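Local coordinates for protein xylulokinase (Brucella ovis, PDB 5VM1) that probably phosphorylates D-xylulose to D-xylulose 5-phosphate at the expense of ATP, as a sugar kinase of the FGGY family, at residues A[252-257]-A[449-454]; A[398-403]-A[422-427]. All blocks are in the same frame, centred on the assembly; numbering follows the deposited sequence.

Contact 1: residues A[252-257]-A[449-454]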
ATOM      1  N   GLY A 252      12.704   1.882  -5.528  1.00 42.12           N
ATOM      2  CA  GLY A 252      13.446   1.057  -6.462  1.00 39.47           C
ATOM      3  C   GLY A 252      13.023  -0.396  -6.489  1.00 41.29           C
ATOM      4  O   GLY A 252      13.750  -1.229  -7.050  1.00 57.21           O
ATOM      5  N   THR A 253      11.874  -0.733  -5.909  1.00 31.78           N
ATOM      6  CA  THR A 253      11.421  -2.119  -5.875  1.00 45.26           C
ATOM      7  C   THR A 253      10.557  -2.417  -7.105  1.00 40.09           C
ATOM      8  O   THR A 253       9.334  -2.473  -7.051  1.00 35.73           O
ATOM      9  CB  THR A 253      10.666  -2.384  -4.586  1.00 45.55           C
ATOM     10  OG1 THR A 253      11.403  -1.824  -3.504  1.00 53.15           O
ATOM     11  CG2 THR A 253      10.527  -3.861  -4.380  1.00 36.90           C
ATOM     12  N   VAL A 254      11.227  -2.579  -8.243  1.00 31.84           N
ATOM     13  CA  VAL A 254      10.532  -2.789  -9.507  1.00 38.73           C
ATOM     14  C   VAL A 254      11.088  -3.988 -10.282  1.00 36.93           C
ATOM     15  O   VAL A 254      10.457  -4.464 -11.234  1.00 44.02           O
ATOM     16  CB  VAL A 254      10.582  -1.507 -10.354  1.00 33.88           C
ATOM     17  CG1 VAL A 254       9.887  -0.383  -9.641  1.00 31.83           C
ATOM     18  CG2 VAL A 254      12.010  -1.126 -10.621  1.00 34.52           C
ATOM     19  N   LYS A 255      12.326  -4.519  -9.871  1.00 35.38           N
ATOM     20  CA  LYS A 255      12.819  -5.689 -10.612  1.00 43.60           C
ATOM     21  C   LYS A 255      12.426  -6.985  -9.918  1.00 54.57           C
ATOM     22  O   LYS A 255      12.238  -7.004  -8.698  1.00 57.40           O
ATOM     23  CB  LYS A 255      14.342  -5.657 -10.750  1.00 44.98           C
ATOM     24  CG  LYS A 255      14.880  -4.586 -11.699  1.00 55.97           C
ATOM     25  CD  LYS A 255      16.338  -4.831 -12.071  1.00 65.33           C
ATOM     26  CE  LYS A 255      17.313  -4.485 -10.952  1.00 62.92           C
ATOM     27  NZ  LYS A 255      18.728  -4.422 -11.496  1.00 75.93           N
ATOM     28  N   PRO A 256      12.263  -8.070 -10.677  1.00 53.37           N
ATOM     29  CA  PRO A 256      11.820  -9.334 -10.072  1.00 50.60           C
ATOM     30  C   PRO A 256      12.718  -9.806  -8.939  1.00 45.67           C
ATOM     31  O   PRO A 256      13.952  -9.829  -9.047  1.00 44.68           O
ATOM     32  CB  PRO A 256      11.827 -10.314 -11.249  1.00 43.21           C
ATOM     33  CG  PRO A 256      11.622  -9.477 -12.437  1.00 53.03           C
ATOM     34  CD  PRO A 256      12.097  -8.079 -12.136  1.00 55.69           C
ATOM     35  N   GLY A 257      12.069 -10.224  -7.854  1.00 43.69           N
ATOM     36  CA  GLY A 257      12.748 -10.707  -6.676  1.00 60.06           C
ATOM     37  C   GLY A 257      13.175  -9.638  -5.705  1.00 67.53           C
ATOM     38  O   GLY A 257      13.660  -9.978  -4.612  1.00 71.55           O
ATOM     39  N   ASP A 449      13.352   5.248 -19.926  1.00 51.64           N
ATOM     40  CA  ASP A 449      13.043   3.887 -19.526  1.00 61.26           C
ATOM     41  C   ASP A 449      12.709   3.888 -18.031  1.00 57.17           C
ATOM     42  O   ASP A 449      13.554   4.301 -17.220  1.00 56.02           O
ATOM     43  CB  ASP A 449      14.214   2.955 -19.830  1.00 62.34           C
ATOM     44  CG  ASP A 449      13.877   1.493 -19.573  1.00 71.58           C
ATOM     45  OD1 ASP A 449      13.793   1.072 -18.395  1.00 67.43           O
ATOM     46  OD2 ASP A 449      13.661   0.765 -20.563  1.00 80.76           O
ATOM     47  N   PRO A 450      11.514   3.446 -17.618  1.00 51.27           N
ATOM     48  CA  PRO A 450      11.164   3.574 -16.196  1.00 47.51           C
ATOM     49  C   PRO A 450      12.091   2.790 -15.280  1.00 46.01           C
ATOM     50  O   PRO A 450      12.260   3.185 -14.120  1.00 52.78           O
ATOM     51  CB  PRO A 450       9.704   3.081 -16.139  1.00 44.50           C
ATOM     52  CG  PRO A 450       9.564   2.181 -17.298  1.00 44.48           C
ATOM     53  CD  PRO A 450      10.461   2.748 -18.379  1.00 52.31           C
ATOM     54  N   PHE A 451      12.726   1.717 -15.762  1.00 49.41           N
ATOM     55  CA  PHE A 451      13.624   0.960 -14.891  1.00 53.55           C
ATOM     56  C   PHE A 451      14.943   1.680 -14.658  1.00 54.23           C
ATOM     57  O   PHE A 451      15.607   1.414 -13.650  1.00 67.29           O
ATOM     58  CB  PHE A 451      13.890  -0.447 -15.433  1.00 49.56           C
ATOM     59  CG  PHE A 451      12.727  -1.379 -15.285  1.00 48.09           C
ATOM     60  CD1 PHE A 451      12.342  -1.833 -14.034  1.00 50.39           C
ATOM     61  CD2 PHE A 451      12.017  -1.809 -16.389  1.00 53.89           C
ATOM     62  CE1 PHE A 451      11.258  -2.707 -13.883  1.00 46.91           C
ATOM     63  CE2 PHE A 451      10.938  -2.677 -16.244  1.00 61.21           C
ATOM     64  CZ  PHE A 451      10.563  -3.125 -14.983  1.00 53.81           C
ATOM     65  N   THR A 452      15.334   2.593 -15.543  1.00 53.64           N
ATOM     66  CA  THR A 452      16.530   3.373 -15.259  1.00 58.62           C
ATOM     67  C   THR A 452      16.250   4.535 -14.317  1.00 52.32           C
ATOM     68  O   THR A 452      17.183   5.065 -13.721  1.00 70.09           O
ATOM     69  CB  THR A 452      17.183   3.896 -16.554  1.00 57.67           C
ATOM     70  OG1 THR A 452      16.398   4.940 -17.147  1.00 58.44           O
ATOM     71  CG2 THR A 452      17.315   2.767 -17.545  1.00 54.20           C
ATOM     72  N   ILE A 453      14.996   4.909 -14.115  1.00 51.51           N
ATOM     73  CA  ILE A 453      14.674   6.024 -13.227  1.00 55.75           C
ATOM     74  C   ILE A 453      14.442   5.552 -11.794  1.00 46.93           C
ATOM     75  O   ILE A 453      14.968   6.132 -10.844  1.00 41.15           O
ATOM     76  CB  ILE A 453      13.455   6.790 -13.782  1.00 53.82           C
ATOM     77  CG1 ILE A 453      13.769   7.300 -15.188  1.00 52.07           C
ATOM     78  CG2 ILE A 453      13.100   7.937 -12.880  1.00 50.20           C
ATOM     79  CD1 ILE A 453      15.079   8.036 -15.295  1.00 48.98           C
ATOM     80  N   CYS A 454      13.669   4.484 -11.618  1.00 45.29           N
ATOM     81  CA  CYS A 454      13.270   3.993 -10.300  1.00 38.21           C
ATOM     82  C   CYS A 454      14.381   3.141  -9.685  1.00 38.72           C
ATOM     83  O   CYS A 454      14.289   1.918  -9.569  1.00 46.85           O
ATOM     84  CB  CYS A 454      11.977   3.209 -10.412  1.00 39.25           C
ATOM     85  SG  CYS A 454      10.581   4.181 -10.993  1.00 42.63           S
TER
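The two backbones come closest at Gly-252 and Cys-454, whose CA atoms lie 4.8 Å apart, and diverge to 7.3 Å between the CA atoms of Val-254 and Phe-451. At the near end the Gly-252 CA faces the Cys-454 O at 3.3 Å in a CA-H...O contact. Gly-252 has positive phi (82°), where a CB would be jammed against the carbonyl O of the residue before, which accounts for glycine where the chain leaves helix 243-251. An inverse gamma turn is centred on Thr-253, and after it the CB of Val-254 points toward the other segment. With Val-254 CG1 anti to the carbonyl carbon (chi1 -62°), CG2 meets the CD1/CE1 side of the Phe-451 ring, 3.5 Å from CD1, while CG1 approaches the Cys-454 CB at 4.2 Å. The valine and phenylalanine side chains run alongside each other in opposite senses, and the ring turns its edge to the valine backbone, with CE1 3.3 Å from the Val-254 O. The contact thus joins the linker between helix 243-251 and strand 259-263 to the short, weakly bonded helix 450-453. Asp-449 is its N-cap: OD1 accepts from the Phe-451 N at 2.9 Å, a bent bond (137°) met from above the carboxylate plane. Leu-291 and Thr-294 touch the Phe-451 side chain, and Cys-454 packs on Ile-443 of helix 433-446 and Cys-249 of helix 243-251.

Contact 2: residues A[398-403]-A[422-427]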
ATOM      1  N   SER A 398      17.186 -10.077  -1.656  1.00 93.67           N
ATOM      2  CA  SER A 398      17.462  -8.945  -0.792  1.00 87.20           C
ATOM      3  C   SER A 398      16.156  -8.251  -0.427  1.00 68.51           C
ATOM      4  O   SER A 398      15.248  -8.108  -1.257  1.00 66.46           O
ATOM      5  CB  SER A 398      18.438  -7.979  -1.472  1.00 99.53           C
ATOM      6  OG  SER A 398      17.855  -7.394  -2.629  1.00106.91           O
ATOM      7  N   LEU A 399      16.097  -7.783   0.808  1.00 49.15           N
ATOM      8  CA  LEU A 399      14.927  -7.153   1.382  1.00 40.02           C
ATOM      9  C   LEU A 399      15.301  -5.775   1.920  1.00 45.85           C
ATOM     10  O   LEU A 399      16.363  -5.603   2.521  1.00 46.80           O
ATOM     11  CB  LEU A 399      14.354  -8.052   2.489  1.00 32.89           C
ATOM     12  CG  LEU A 399      12.975  -7.700   3.030  1.00 43.67           C
ATOM     13  CD1 LEU A 399      11.926  -7.579   1.919  1.00 37.22           C
ATOM     14  CD2 LEU A 399      12.569  -8.715   4.058  1.00 44.49           C
ATOM     15  N   THR A 400      14.443  -4.785   1.669  1.00 43.97           N
ATOM     16  CA  THR A 400      14.635  -3.418   2.141  1.00 42.44           C
ATOM     17  C   THR A 400      13.529  -3.046   3.121  1.00 42.28           C
ATOM     18  O   THR A 400      12.360  -3.313   2.851  1.00 42.02           O
ATOM     19  CB  THR A 400      14.628  -2.479   0.966  1.00 43.95           C
ATOM     20  OG1 THR A 400      15.553  -2.979  -0.009  1.00 58.63           O
ATOM     21  CG2 THR A 400      15.021  -1.092   1.394  1.00 40.69           C
ATOM     22  N   ALA A 401      13.889  -2.418   4.254  1.00 36.44           N
ATOM     23  CA  ALA A 401      12.945  -2.171   5.351  1.00 44.41           C
ATOM     24  C   ALA A 401      12.594  -0.693   5.507  1.00 47.93           C
ATOM     25  O   ALA A 401      13.485   0.160   5.570  1.00 58.72           O
ATOM     26  CB  ALA A 401      13.481  -2.700   6.682  1.00 29.28           C
ATOM     27  N   VAL A 402      11.289  -0.400   5.593  1.00 35.54           N
ATOM     28  CA  VAL A 402      10.771   0.942   5.844  1.00 35.76           C
ATOM     29  C   VAL A 402       9.637   0.858   6.857  1.00 35.44           C
ATOM     30  O   VAL A 402       9.255  -0.222   7.304  1.00 40.40           O
ATOM     31  CB  VAL A 402      10.283   1.640   4.557  1.00 41.19           C
ATOM     32  CG1 VAL A 402      11.431   1.716   3.565  1.00 47.72           C
ATOM     33  CG2 VAL A 402       9.012   0.958   3.979  1.00 26.99           C
ATOM     34  N   GLY A 403       9.074   2.015   7.191  1.00 38.45           N
ATOM     35  CA  GLY A 403       7.981   2.104   8.134  1.00 30.46           C
ATOM     36  C   GLY A 403       8.483   2.354   9.535  1.00 34.85           C
ATOM     37  O   GLY A 403       9.671   2.236   9.835  1.00 40.64           O
ATOM     38  N   PRO A 422      19.755 -10.595   4.412  1.00 51.60           N
ATOM     39  CA  PRO A 422      20.139  -9.242   4.860  1.00 49.65           C
ATOM     40  C   PRO A 422      19.039  -8.222   4.601  1.00 38.07           C
ATOM     41  O   PRO A 422      18.302  -8.320   3.623  1.00 47.33           O
ATOM     42  CB  PRO A 422      21.383  -8.930   4.018  1.00 48.93           C
ATOM     43  CG  PRO A 422      21.242  -9.812   2.820  1.00 45.21           C
ATOM     44  CD  PRO A 422      20.612 -11.086   3.324  1.00 45.76           C
ATOM     45  N   ILE A 423      18.958  -7.210   5.463  1.00 41.80           N
ATOM     46  CA  ILE A 423      17.966  -6.134   5.338  1.00 44.15           C
ATOM     47  C   ILE A 423      18.699  -4.809   5.170  1.00 46.75           C
ATOM     48  O   ILE A 423      19.456  -4.397   6.061  1.00 45.96           O
ATOM     49  CB  ILE A 423      17.031  -6.043   6.557  1.00 36.09           C
ATOM     50  CG1 ILE A 423      16.375  -7.382   6.872  1.00 32.37           C
ATOM     51  CG2 ILE A 423      15.989  -4.970   6.324  1.00 31.85           C
ATOM     52  CD1 ILE A 423      15.228  -7.224   7.842  1.00 38.46           C
ATOM     53  N   ALA A 424      18.390  -4.097   4.085  1.00 45.81           N
ATOM     54  CA  ALA A 424      18.995  -2.802   3.795  1.00 43.15           C
ATOM     55  C   ALA A 424      18.145  -1.684   4.383  1.00 42.64           C
ATOM     56  O   ALA A 424      16.941  -1.602   4.131  1.00 52.65           O
ATOM     57  CB  ALA A 424      19.144  -2.599   2.288  1.00 38.80           C
ATOM     58  N   LEU A 425      18.781  -0.829   5.163  1.00 39.36           N
ATOM     59  CA  LEU A 425      18.133   0.313   5.771  1.00 47.72           C
ATOM     60  C   LEU A 425      18.526   1.570   4.996  1.00 55.62           C
ATOM     61  O   LEU A 425      19.730   1.857   4.858  1.00 54.21           O
ATOM     62  CB  LEU A 425      18.555   0.407   7.232  1.00 47.05           C
ATOM     63  CG  LEU A 425      17.772   1.341   8.129  1.00 46.30           C
ATOM     64  CD1 LEU A 425      16.285   1.054   7.988  1.00 34.81           C
ATOM     65  CD2 LEU A 425      18.245   1.096   9.536  1.00 51.14           C
ATOM     66  N   PRO A 426      17.581   2.300   4.414  1.00 48.32           N
ATOM     67  CA  PRO A 426      17.943   3.419   3.540  1.00 48.09           C
ATOM     68  C   PRO A 426      18.545   4.604   4.275  1.00 57.85           C
ATOM     69  O   PRO A 426      18.377   4.792   5.484  1.00 68.81           O
ATOM     70  CB  PRO A 426      16.608   3.814   2.900  1.00 35.96           C
ATOM     71  CG  PRO A 426      15.769   2.639   3.033  1.00 34.11           C
ATOM     72  CD  PRO A 426      16.170   1.940   4.283  1.00 47.39           C
ATOM     73  N   GLU A 427      19.250   5.426   3.499  1.00 58.58           N
ATOM     74  CA  GLU A 427      19.631   6.742   3.981  1.00 58.96           C
ATOM     75  C   GLU A 427      18.355   7.518   4.314  1.00 55.98           C
ATOM     76  O   GLU A 427      17.234   7.105   3.982  1.00 45.50           O
ATOM     77  CB  GLU A 427      20.495   7.476   2.945  1.00 45.06           C
TER
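Two backbone hydrogen bonds define the pairing of strands 399-402 and 423-426 as parallel. The Ala-424 N donates to the Leu-399 O over 3.0 Å, and the Ala-424 O accepts from the Ala-401 N over 3.2 Å; both bonds are nearly straight (165° and 167° at the hydrogen) and lie in the plane of the accepting carbonyl. Ala-424 therefore uses its N-H and its carbonyl on the residues flanking Thr-400, its bridge partner. A CA-H...O contact from the Ile-423 CA gives the Leu-399 O a further neighbour at 3.3 Å. The short strand axes approach to 4.6 Å and cross at -43°, a strong twist for adjacent strands.

Side-chain contacts fall on both faces. The apolar ones are the Ile-423 CG2, anti to the backbone N, against the Ala-401 CB at 3.4 Å, on the face of Leu-399 and Ile-423, and a looser approach of the Val-402 CG1 to the Pro-426 CG at 4.5 Å. Others set carbon against carbonyl oxygen. On the face of Thr-400 and Ala-424, the Thr-400 CG2 lies 3.4 Å from the Ala-424 O, and the threonine side chain passes at a slant to the Pro-426 ring, near its CG. Beyond the last bond, Pro-426 has no N-H to offer, and its CD sits 3.5 Å from the Ala-401 O.

The pair belongs to a beta-alpha-beta unit in the mixed sheet of the C-terminal FGGY domain, of the actin-like ATPase clan; helix 409-419 covers Leu-399, Ala-401 and Ile-423. Strand 259-263 bonds to the other edge of strand 399-402, and strand 459-463 continues the sheet beyond strand 423-426.

Overall arrangement
The centres of contact 1 and contact 2 lie 16 Å apart, and residues 398-427 fall inside the chain interval that contact 1 spans. Contact 2 holds neighbouring strands of one sheet by directional backbone bonds; it is partly buried, with Leu-399, Ala-401 and Ile-423 buried and the others partly exposed. Contact 1 joins a linker to a short helix by van der Waals and CA-H...O contacts, mostly buried but with an exposed rim at Lys-255 and Phe-451. Strand 259-263 relates them: it follows the linker of contact 1 and pairs with strand 399-402. Contact 1 lies away from the predicted catalytic and substrate-binding residues, whereas the Val-402 side chain is about 11 Å from that of Asp-243, the predicted proton acceptor.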